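Local atomic coordinates of mannitol dehydrogenase (Pseudomonas fluorescens, PDB entry 1LJ8), a protein that binds NAD and probably catalyses the NAD-dependent oxidation of mannitol at its second carbon. Residues Gly297-Leu306 / Tyr330-Thr340; Tyr136-Ala147 / Val198-Leu209. One frame throughout, in Å; residues are numbered along the deposited sequence.

Overall arrangement
The two contacts illustrate how a two-domain dehydrogenase is built from separate packing units in different domains. Contact 2 comes first in sequence and lies within the Rossmann-domain range, where the small hairpin of strands 138-139 and 144-145 rests on helix 195-210. Contact 1 follows it, in the helical C-terminal range, and pairs helix 289-313 with helix 325-339. Their centres are 28 Å apart and their nearest atoms about 11 Å apart, so they do not touch; each also uses its own helices and strands. Only contact 2 adjoins the cofactor site: the Tyr136 side chain is about 7 Å from the bound NAD, whereas contact 1 stands back, with Gly301 about 13 Å from it.

Contact 1. Residues Gly297-Leu306 / Tyr330-Thr340; sequences GLLNGSHLAL and YMRAYMDLDVT
Helices 297-306 and 330-339 pack in a roughly antiparallel sense, their axes 9.9 Å apart at closest approach and their directions 141° apart, with Leu298 set against Met335 and Ser302 against Met331. At one end the CD2 branch of Leu298 presses obliquely on Val339 CG1 at 3.5 Å, tighter than usual for two carbons, and also touches the CB of Met335. Val339 places CG1 anti to its amide nitrogen (chi1 179°), which brings that methyl to Leu298 and sends CG2 to the carbonyl oxygen of Gly297.

In the middle sits Ser302. Ser302 OG donates back to Leu298 O at 2.8 Å, nearly along the C=O axis (161°), while the backbone N of Ser302 uses the same acceptor. With its polar need met inside its own helix, Ser302 OG can lie against carbon, 3.2 Å from Met335 CG. Met335 and Met331 are both selenomethionines; the extended chain of Met331 runs past Ser302 and brings SE across Leu306 CD1.

This is helix pairing within the helical C-terminal domain, in the 6-phosphogluconate dehydrogenase C-terminal clan, and helix 401-413 packs against the same pair through Ala305 and Tyr330. At Gly301 there is no side chain, and Tyr334 CE2 comes within 3.9 Å of Gly301 O. The Tyr334 hydroxyl is tied to the opposite helix through water: Tyr334 OH donates to a water oxygen at 2.6 Å, and that water in turn donates to Gly297 O. A second water donates to Gly301 O and, weakly, to Tyr334 OH. Tyr330 approaches differently, edge-on, with Ala305 O in the plane of its ring 3.5 Å from Tyr330 CE2; its hydroxyl is hydrogen-bonded to Arg402 O.

Contact 2. Residues Tyr136-Ala147 / Val198-Leu209; sequences YCIDDSNGEFMA and VTRKALLAFAAL
A short, weakly bonded antiparallel hairpin of the Rossmann domain, strands 138-139 and 144-145, lies along helix 195-210, and Phe145 is its main point of contact. Phe145 CG lies anti to the backbone N (chi1 179°), carrying the ring over the helix, and one ring face meets the helix backbone: Ala202 O stands 3.8 Å above the plane of the Phe145 ring, displaced from the ring centre, and Phe206 N is over the same face. Beside it, Phe145 CB lies 3.5 Å from Ala205 CB, while CZ and CE2 reach the in-plane edge of the Phe206 ring. Leu209 CD1 comes to the edge of Phe145 as well, and from there touches the methyl of Ala147. Phe166 of helix 165-178 packs edge-to-face with Phe145, and Ile152 of helix 150-157 touches both Phe145 and Phe206.

At the other end the hairpin leads back to Tyr136, beside the NAD site. Its ring runs obliquely past Thr199, Tyr136 CE2 lying 3.1 Å from Thr199 OG1, and its CB rests on Val198 CG1. The Tyr136 hydroxyl is hydrogen-bonded to Asp190, a residue of the NAD-binding site, and to Ser188; Thr199 OG1 is bonded to Asn195 O. Between the two aromatic ends, the Ile138 and Val198 side chains run alongside each other, pointing opposite ways, with CG1 against CG1, and Ile138 CD1 sits against the backbone of Ala202 and the aliphatic chain of Lys201.

Lys201, fully extended, crosses to the turn, where NZ donates to Gly143 O; the 2.5 Å between Lys201 NZ and Gly143 O is unusually short and its exact length doubtful. Two successive Asx turns shape this bend, the second made by Asn142 OD1 accepting from Glu144 N at 2.8 Å.

Contact 1. Residues Gly297-Leu306 / Tyr330-Thr340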
loop_
_atom_site.group_PDB
_atom_site.type_symbol
_atom_site.label_atom_id
_atom_site.label_comp_id
_atom_site.label_asym_id
_atom_site.label_seq_id
_atom_site.Cartn_x
_atom_site.Cartn_y
_atom_site.Cartn_z
ATOM N N GLY A 297 6.805 8.494 -6.455
ATOM C CA GLY A 297 8.181 8.598 -6.953
ATOM C C GLY A 297 9.226 8.893 -5.898
ATOM O O GLY A 297 10.329 8.320 -5.878
ATOM N N LEU A 298 8.878 9.810 -5.013
ATOM C CA LEU A 298 9.778 10.245 -3.958
ATOM C C LEU A 298 9.699 9.443 -2.674
ATOM O O LEU A 298 10.732 9.020 -2.163
ATOM C CB LEU A 298 9.520 11.749 -3.637
ATOM C CG LEU A 298 9.856 12.710 -4.800
ATOM C CD1 LEU A 298 9.390 14.166 -4.381
ATOM C CD2 LEU A 298 11.383 12.669 -5.092
ATOM N N LEU A 299 8.501 9.239 -2.132
ATOM C CA LEU A 299 8.435 8.517 -0.851
ATOM C C LEU A 299 8.615 7.025 -1.078
ATOM O O LEU A 299 9.559 6.415 -0.558
ATOM C CB LEU A 299 7.099 8.803 -0.135
ATOM C CG LEU A 299 7.009 8.368 1.338
ATOM C CD1 LEU A 299 5.807 9.107 2.000
ATOM C CD2 LEU A 299 6.800 6.811 1.423
ATOM N N ASN A 300 7.752 6.420 -1.900
ATOM C CA ASN A 300 7.905 4.974 -2.095
ATOM C C ASN A 300 9.174 4.618 -2.841
ATOM O O ASN A 300 9.790 3.602 -2.563
ATOM C CB ASN A 300 6.650 4.425 -2.778
ATOM C CG ASN A 300 5.399 4.672 -1.920
ATOM O OD1 ASN A 300 4.633 5.612 -2.156
ATOM N ND2 ASN A 300 5.202 3.841 -0.906
ATOM N N GLY A 301 9.559 5.441 -3.818
ATOM C CA GLY A 301 10.792 5.191 -4.514
ATOM C C GLY A 301 11.954 5.217 -3.527
ATOM O O GLY A 301 12.833 4.364 -3.609
ATOM N N SER A 302 11.991 6.193 -2.604
ATOM C CA SER A 302 13.095 6.249 -1.636
ATOM C C SER A 302 13.047 5.048 -0.692
ATOM O O SER A 302 14.104 4.497 -0.321
ATOM C CB SER A 302 13.021 7.560 -0.819
ATOM O OG SER A 302 13.414 8.630 -1.657
ATOM N N HIS A 303 11.823 4.633 -0.330
ATOM C CA HIS A 303 11.689 3.467 0.581
ATOM C C HIS A 303 12.384 2.280 -0.078
ATOM O O HIS A 303 13.170 1.589 0.575
ATOM C CB HIS A 303 10.213 3.110 0.805
ATOM C CG HIS A 303 9.670 3.483 2.149
ATOM N ND1 HIS A 303 8.321 3.366 2.447
ATOM C CD2 HIS A 303 10.267 3.956 3.274
ATOM C CE1 HIS A 303 8.114 3.756 3.695
ATOM N NE2 HIS A 303 9.275 4.117 4.219
ATOM N N LEU A 304 12.088 2.002 -1.357
ATOM C CA LEU A 304 12.758 0.848 -1.997
ATOM C C LEU A 304 14.251 1.028 -2.100
ATOM O O LEU A 304 15.026 0.074 -1.918
ATOM C CB LEU A 304 12.214 0.532 -3.395
ATOM C CG LEU A 304 10.837 -0.072 -3.562
ATOM C CD1 LEU A 304 10.787 -0.807 -4.928
ATOM C CD2 LEU A 304 10.571 -1.135 -2.467
ATOM N N ALA A 305 14.682 2.255 -2.382
ATOM C CA ALA A 305 16.126 2.499 -2.478
ATOM C C ALA A 305 16.837 2.250 -1.145
ATOM O O ALA A 305 17.990 1.815 -1.113
ATOM C CB ALA A 305 16.390 3.954 -2.956
ATOM N N LEU A 306 16.162 2.522 -0.042
ATOM C CA LEU A 306 16.773 2.276 1.268
ATOM C C LEU A 306 16.673 0.843 1.790
ATOM O O LEU A 306 17.570 0.306 2.483
ATOM C CB LEU A 306 16.067 3.114 2.344
ATOM C CG LEU A 306 16.070 4.629 2.213
ATOM C CD1 LEU A 306 15.099 5.284 3.259
ATOM C CD2 LEU A 306 17.532 5.054 2.453
ATOM N N TYR A 330 22.544 9.066 -0.076
ATOM C CA TYR A 330 22.068 8.308 -1.246
ATOM C C TYR A 330 20.593 8.618 -1.566
ATOM O O TYR A 330 20.248 8.871 -2.735
ATOM C CB TYR A 330 22.270 6.807 -0.977
ATOM C CG TYR A 330 21.680 5.875 -2.029
ATOM C CD1 TYR A 330 22.113 5.898 -3.357
ATOM C CD2 TYR A 330 20.708 4.948 -1.667
ATOM C CE1 TYR A 330 21.582 5.001 -4.298
ATOM C CE2 TYR A 330 20.171 4.053 -2.584
ATOM C CZ TYR A 330 20.614 4.081 -3.896
ATOM O OH TYR A 330 20.109 3.172 -4.817
HETATM N N MSE A 331 19.720 8.601 -0.551
HETATM C CA MSE A 331 18.290 8.947 -0.772
HETATM C C MSE A 331 18.141 10.368 -1.346
HETATM O O MSE A 331 17.364 10.608 -2.287
HETATM C CB MSE A 331 17.510 8.883 0.556
HETATM C CG MSE A 331 16.095 9.536 0.521
HETATM SE SE MSE A 331 15.293 9.190 2.310
HETATM C CE MSE A 331 13.664 10.259 2.084
ATOM N N ARG A 332 18.891 11.321 -0.783
ATOM C CA ARG A 332 18.791 12.688 -1.295
ATOM C C ARG A 332 19.252 12.778 -2.744
ATOM O O ARG A 332 18.639 13.480 -3.560
ATOM C CB ARG A 332 19.614 13.658 -0.430
ATOM C CG ARG A 332 19.058 13.925 0.939
ATOM C CD ARG A 332 19.797 15.119 1.543
ATOM N NE ARG A 332 19.484 15.342 2.959
ATOM C CZ ARG A 332 18.415 15.997 3.421
ATOM N NH1 ARG A 332 17.512 16.508 2.589
ATOM N NH2 ARG A 332 18.274 16.171 4.732
ATOM N N ALA A 333 20.319 12.057 -3.077
ATOM C CA ALA A 333 20.810 12.096 -4.464
ATOM C C ALA A 333 19.768 11.459 -5.403
ATOM O O ALA A 333 19.490 11.960 -6.484
ATOM C CB ALA A 333 22.141 11.345 -4.576
ATOM N N TYR A 334 19.209 10.321 -4.989
ATOM C CA TYR A 334 18.189 9.672 -5.800
ATOM C C TYR A 334 16.986 10.607 -5.995
ATOM O O TYR A 334 16.504 10.797 -7.146
ATOM C CB TYR A 334 17.748 8.345 -5.131
ATOM C CG TYR A 334 16.645 7.634 -5.867
ATOM C CD1 TYR A 334 16.910 6.931 -7.040
ATOM C CD2 TYR A 334 15.330 7.650 -5.387
ATOM C CE1 TYR A 334 15.910 6.272 -7.728
ATOM C CE2 TYR A 334 14.306 6.947 -6.073
ATOM C CZ TYR A 334 14.621 6.268 -7.244
ATOM O OH TYR A 334 13.680 5.580 -7.981
HETATM N N MSE A 335 16.494 11.214 -4.903
HETATM C CA MSE A 335 15.329 12.126 -4.984
HETATM C C MSE A 335 15.654 13.387 -5.822
HETATM O O MSE A 335 14.883 13.787 -6.699
HETATM C CB MSE A 335 14.892 12.606 -3.590
HETATM C CG MSE A 335 14.252 11.520 -2.768
HETATM SE SE MSE A 335 13.319 12.269 -1.227
HETATM C CE MSE A 335 14.804 13.145 -0.332
ATOM N N ASP A 336 16.794 14.003 -5.531
ATOM C CA ASP A 336 17.143 15.248 -6.218
ATOM C C ASP A 336 17.572 15.125 -7.662
ATOM O O ASP A 336 17.158 15.929 -8.502
ATOM C CB ASP A 336 18.276 15.996 -5.488
ATOM C CG ASP A 336 17.892 16.461 -4.104
ATOM O OD1 ASP A 336 16.697 16.616 -3.790
ATOM O OD2 ASP A 336 18.807 16.685 -3.288
ATOM N N LEU A 337 18.384 14.113 -7.968
ATOM C CA LEU A 337 18.921 14.002 -9.326
ATOM C C LEU A 337 18.179 13.077 -10.266
ATOM O O LEU A 337 18.163 13.292 -11.481
ATOM C CB LEU A 337 20.365 13.537 -9.264
ATOM C CG LEU A 337 21.278 14.355 -8.338
ATOM C CD1 LEU A 337 22.616 13.641 -8.200
ATOM C CD2 LEU A 337 21.457 15.771 -8.924
ATOM N N ASP A 338 17.536 12.048 -9.708
ATOM C CA ASP A 338 16.870 11.083 -10.577
ATOM C C ASP A 338 15.376 11.267 -10.690
ATOM O O ASP A 338 14.844 11.257 -11.803
ATOM C CB ASP A 338 17.196 9.635 -10.120
ATOM C CG ASP A 338 18.716 9.344 -10.116
ATOM O OD1 ASP A 338 19.422 9.945 -10.971
ATOM O OD2 ASP A 338 19.201 8.522 -9.282
ATOM N N VAL A 339 14.704 11.465 -9.558
ATOM C CA VAL A 339 13.247 11.594 -9.591
ATOM C C VAL A 339 12.714 13.002 -9.847
ATOM O O VAL A 339 11.852 13.188 -10.689
ATOM C CB VAL A 339 12.620 11.056 -8.223
ATOM C CG1 VAL A 339 11.076 11.225 -8.237
ATOM C CG2 VAL A 339 13.049 9.559 -8.008
ATOM N N THR A 340 13.228 13.984 -9.109
ATOM C CA THR A 340 12.695 15.345 -9.206
ATOM C C THR A 340 12.531 15.916 -10.597
ATOM O O THR A 340 11.459 16.453 -10.925
ATOM C CB THR A 340 13.513 16.324 -8.276
ATOM O OG1 THR A 340 13.293 15.960 -6.902
ATOM C CG2 THR A 340 13.032 17.765 -8.463
HETATM O O HOH W 1 11.187 6.435 -7.825
HETATM O O HOH W 2 13.599 3.321 -6.096
#

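Contact 2. Residues Tyr136-Ala147 / Val198-Leu209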
loop_
_atom_site.group_PDB
_atom_site.type_symbol
_atom_site.label_atom_id
_atom_site.label_comp_id
_atom_site.label_asym_id
_atom_site.label_seq_id
_atom_site.Cartn_x
_atom_site.Cartn_y
_atom_site.Cartn_z
ATOM N N TYR A 136 -3.961 -5.540 -8.727
ATOM C CA TYR A 136 -4.800 -5.090 -9.838
ATOM C C TYR A 136 -4.620 -5.825 -11.166
ATOM O O TYR A 136 -5.381 -5.602 -12.120
ATOM C CB TYR A 136 -4.619 -3.580 -10.035
ATOM C CG TYR A 136 -5.040 -2.780 -8.801
ATOM C CD1 TYR A 136 -4.234 -2.733 -7.654
ATOM C CD2 TYR A 136 -6.285 -2.156 -8.771
ATOM C CE1 TYR A 136 -4.674 -2.070 -6.501
ATOM C CE2 TYR A 136 -6.768 -1.484 -7.608
ATOM C CZ TYR A 136 -5.946 -1.452 -6.484
ATOM O OH TYR A 136 -6.405 -0.811 -5.356
ATOM N N CYS A 137 -3.595 -6.658 -11.214
ATOM C CA CYS A 137 -3.347 -7.499 -12.363
ATOM C C CYS A 137 -3.183 -6.796 -13.698
ATOM O O CYS A 137 -3.710 -7.289 -14.710
ATOM C CB CYS A 137 -4.479 -8.534 -12.478
ATOM S SG CYS A 137 -4.674 -9.513 -10.937
ATOM N N ILE A 138 -2.527 -5.635 -13.715
ATOM C CA ILE A 138 -2.256 -4.974 -15.003
ATOM C C ILE A 138 -0.744 -5.094 -15.174
ATOM O O ILE A 138 0.014 -4.790 -14.236
ATOM C CB ILE A 138 -2.596 -3.455 -15.013
ATOM C CG1 ILE A 138 -4.109 -3.251 -14.913
ATOM C CG2 ILE A 138 -1.993 -2.787 -16.318
ATOM C CD1 ILE A 138 -4.843 -3.648 -16.129
ATOM N N ASP A 139 -0.298 -5.549 -16.344
ATOM C CA ASP A 139 1.143 -5.678 -16.648
ATOM C C ASP A 139 1.600 -4.263 -17.065
ATOM O O ASP A 139 1.179 -3.760 -18.115
ATOM C CB ASP A 139 1.315 -6.668 -17.808
ATOM C CG ASP A 139 2.778 -6.893 -18.223
ATOM O OD1 ASP A 139 3.665 -6.048 -17.957
ATOM O OD2 ASP A 139 3.025 -7.950 -18.856
ATOM N N ASP A 140 2.425 -3.603 -16.244
ATOM C CA ASP A 140 2.880 -2.242 -16.564
ATOM C C ASP A 140 3.732 -2.093 -17.820
ATOM O O ASP A 140 3.783 -1.010 -18.392
ATOM C CB ASP A 140 3.616 -1.648 -15.362
ATOM C CG ASP A 140 2.723 -1.544 -14.165
ATOM O OD1 ASP A 140 1.675 -0.888 -14.315
ATOM O OD2 ASP A 140 3.032 -2.129 -13.104
ATOM N N SER A 141 4.391 -3.145 -18.279
ATOM C CA SER A 141 5.197 -2.956 -19.481
ATOM C C SER A 141 4.342 -2.670 -20.705
ATOM O O SER A 141 4.725 -1.855 -21.543
ATOM C CB SER A 141 6.082 -4.162 -19.789
ATOM O OG SER A 141 5.338 -5.363 -19.885
ATOM N N ASN A 142 3.181 -3.318 -20.811
ATOM C CA ASN A 142 2.330 -3.114 -21.993
ATOM C C ASN A 142 0.904 -2.626 -21.693
ATOM O O ASN A 142 0.094 -2.473 -22.612
ATOM C CB ASN A 142 2.259 -4.416 -22.770
ATOM C CG ASN A 142 1.731 -5.533 -21.921
ATOM O OD1 ASN A 142 1.087 -5.277 -20.910
ATOM N ND2 ASN A 142 1.986 -6.774 -22.317
ATOM N N GLY A 143 0.591 -2.381 -20.423
ATOM C CA GLY A 143 -0.733 -1.911 -20.039
ATOM C C GLY A 143 -1.817 -2.966 -20.188
ATOM O O GLY A 143 -3.005 -2.679 -20.157
ATOM N N GLU A 144 -1.424 -4.211 -20.331
ATOM C CA GLU A 144 -2.420 -5.253 -20.522
ATOM C C GLU A 144 -2.954 -5.900 -19.229
ATOM O O GLU A 144 -2.192 -6.156 -18.315
ATOM C CB GLU A 144 -1.827 -6.338 -21.424
ATOM C CG GLU A 144 -1.691 -5.880 -22.893
ATOM C CD GLU A 144 -3.032 -5.371 -23.436
ATOM O OE1 GLU A 144 -3.215 -4.129 -23.595
ATOM O OE2 GLU A 144 -3.919 -6.224 -23.670
ATOM N N PHE A 145 -4.267 -6.151 -19.172
ATOM C CA PHE A 145 -4.846 -6.860 -18.037
ATOM C C PHE A 145 -4.368 -8.320 -18.158
ATOM O O PHE A 145 -4.393 -8.907 -19.239
ATOM C CB PHE A 145 -6.382 -6.791 -18.102
ATOM C CG PHE A 145 -7.065 -7.528 -16.973
ATOM C CD1 PHE A 145 -6.935 -7.075 -15.669
ATOM C CD2 PHE A 145 -7.861 -8.649 -17.234
ATOM C CE1 PHE A 145 -7.589 -7.724 -14.602
ATOM C CE2 PHE A 145 -8.530 -9.321 -16.172
ATOM C CZ PHE A 145 -8.391 -8.857 -14.859
HETATM N N MSE A 146 -3.924 -8.912 -17.060
HETATM C CA MSE A 146 -3.378 -10.268 -17.071
HETATM C C MSE A 146 -4.464 -11.336 -16.913
HETATM O O MSE A 146 -4.544 -12.027 -15.910
HETATM C CB MSE A 146 -2.315 -10.367 -15.966
HETATM C CG MSE A 146 -1.155 -9.391 -16.255
HETATM SE SE MSE A 146 0.014 -9.079 -14.684
HETATM C CE MSE A 146 1.066 -10.670 -14.818
ATOM N N ALA A 147 -5.278 -11.450 -17.950
ATOM C CA ALA A 147 -6.412 -12.397 -17.974
ATOM C C ALA A 147 -6.028 -13.837 -17.753
ATOM O O ALA A 147 -6.852 -14.633 -17.276
ATOM C CB ALA A 147 -7.148 -12.267 -19.290
ATOM N N VAL A 198 -6.192 2.884 -12.812
ATOM C CA VAL A 198 -5.771 1.474 -12.891
ATOM C C VAL A 198 -6.953 0.572 -12.481
ATOM O O VAL A 198 -7.230 -0.448 -13.163
ATOM C CB VAL A 198 -4.531 1.194 -11.988
ATOM C CG1 VAL A 198 -4.195 -0.342 -11.961
ATOM C CG2 VAL A 198 -3.282 1.904 -12.583
ATOM N N THR A 199 -7.644 0.946 -11.402
ATOM C CA THR A 199 -8.813 0.154 -10.932
ATOM C C THR A 199 -9.857 0.095 -12.052
ATOM O O THR A 199 -10.407 -0.969 -12.362
ATOM C CB THR A 199 -9.462 0.791 -9.698
ATOM O OG1 THR A 199 -8.472 0.887 -8.656
ATOM C CG2 THR A 199 -10.668 -0.084 -9.187
ATOM N N ARG A 200 -10.123 1.250 -12.656
ATOM C CA ARG A 200 -11.059 1.313 -13.779
ATOM C C ARG A 200 -10.615 0.424 -14.937
ATOM O O ARG A 200 -11.417 -0.377 -15.441
ATOM C CB ARG A 200 -11.183 2.753 -14.287
ATOM C CG ARG A 200 -12.164 2.907 -15.464
ATOM C CD ARG A 200 -12.307 4.399 -15.753
ATOM N NE ARG A 200 -13.081 4.686 -16.951
ATOM C CZ ARG A 200 -12.588 4.637 -18.189
ATOM N NH1 ARG A 200 -11.311 4.317 -18.412
ATOM N NH2 ARG A 200 -13.391 4.893 -19.212
ATOM N N LYS A 201 -9.344 0.531 -15.350
ATOM C CA LYS A 201 -8.859 -0.262 -16.477
ATOM C C LYS A 201 -8.966 -1.759 -16.234
ATOM O O LYS A 201 -9.386 -2.531 -17.123
ATOM C CB LYS A 201 -7.400 0.080 -16.793
ATOM C CG LYS A 201 -6.913 -0.536 -18.092
ATOM C CD LYS A 201 -5.425 -0.202 -18.235
ATOM C CE LYS A 201 -4.923 -0.432 -19.655
ATOM N NZ LYS A 201 -3.441 -0.304 -19.654
ATOM N N ALA A 202 -8.597 -2.166 -15.020
ATOM C CA ALA A 202 -8.648 -3.558 -14.659
ATOM C C ALA A 202 -10.076 -4.092 -14.594
ATOM O O ALA A 202 -10.358 -5.165 -15.174
ATOM C CB ALA A 202 -7.943 -3.755 -13.315
ATOM N N LEU A 203 -10.963 -3.383 -13.875
ATOM C CA LEU A 203 -12.346 -3.860 -13.756
ATOM C C LEU A 203 -13.023 -3.916 -15.113
ATOM O O LEU A 203 -13.707 -4.904 -15.421
ATOM C CB LEU A 203 -13.149 -3.010 -12.786
ATOM C CG LEU A 203 -14.563 -3.543 -12.513
ATOM C CD1 LEU A 203 -14.572 -4.975 -11.933
ATOM C CD2 LEU A 203 -15.230 -2.555 -11.569
ATOM N N LEU A 204 -12.798 -2.901 -15.951
ATOM C CA LEU A 204 -13.413 -2.908 -17.282
ATOM C C LEU A 204 -12.869 -4.026 -18.138
ATOM O O LEU A 204 -13.646 -4.689 -18.855
ATOM C CB LEU A 204 -13.205 -1.560 -18.003
ATOM C CG LEU A 204 -13.983 -0.383 -17.402
ATOM C CD1 LEU A 204 -13.694 0.876 -18.279
ATOM C CD2 LEU A 204 -15.499 -0.663 -17.369
ATOM N N ALA A 205 -11.562 -4.267 -18.085
ATOM C CA ALA A 205 -10.962 -5.343 -18.888
ATOM C C ALA A 205 -11.544 -6.690 -18.456
ATOM O O ALA A 205 -11.884 -7.565 -19.283
ATOM C CB ALA A 205 -9.484 -5.365 -18.718
ATOM N N PHE A 206 -11.695 -6.848 -17.148
ATOM C CA PHE A 206 -12.259 -8.085 -16.628
ATOM C C PHE A 206 -13.725 -8.226 -17.062
ATOM O O PHE A 206 -14.135 -9.285 -17.508
ATOM C CB PHE A 206 -12.168 -8.092 -15.091
ATOM C CG PHE A 206 -12.691 -9.356 -14.475
ATOM C CD1 PHE A 206 -11.861 -10.466 -14.315
ATOM C CD2 PHE A 206 -13.998 -9.419 -14.046
ATOM C CE1 PHE A 206 -12.350 -11.637 -13.726
ATOM C CE2 PHE A 206 -14.499 -10.586 -13.448
ATOM C CZ PHE A 206 -13.680 -11.678 -13.293
ATOM N N ALA A 207 -14.503 -7.167 -16.921
ATOM C CA ALA A 207 -15.906 -7.195 -17.283
ATOM C C ALA A 207 -16.072 -7.532 -18.772
ATOM O O ALA A 207 -16.994 -8.269 -19.145
ATOM C CB ALA A 207 -16.572 -5.866 -16.962
ATOM N N ALA A 208 -15.162 -7.005 -19.594
ATOM C CA ALA A 208 -15.196 -7.242 -21.037
ATOM C C ALA A 208 -15.008 -8.709 -21.372
ATOM O O ALA A 208 -15.522 -9.177 -22.410
ATOM C CB ALA A 208 -14.126 -6.399 -21.741
ATOM N N LEU A 209 -14.261 -9.438 -20.539
ATOM C CA LEU A 209 -14.091 -10.875 -20.775
ATOM C C LEU A 209 -15.414 -11.614 -20.458
ATOM O O LEU A 209 -15.576 -12.765 -20.836
ATOM C CB LEU A 209 -12.938 -11.437 -19.937
ATOM C CG LEU A 209 -11.580 -10.885 -20.366
ATOM C CD1 LEU A 209 -10.550 -11.198 -19.295
ATOM C CD2 LEU A 209 -11.207 -11.466 -21.745
#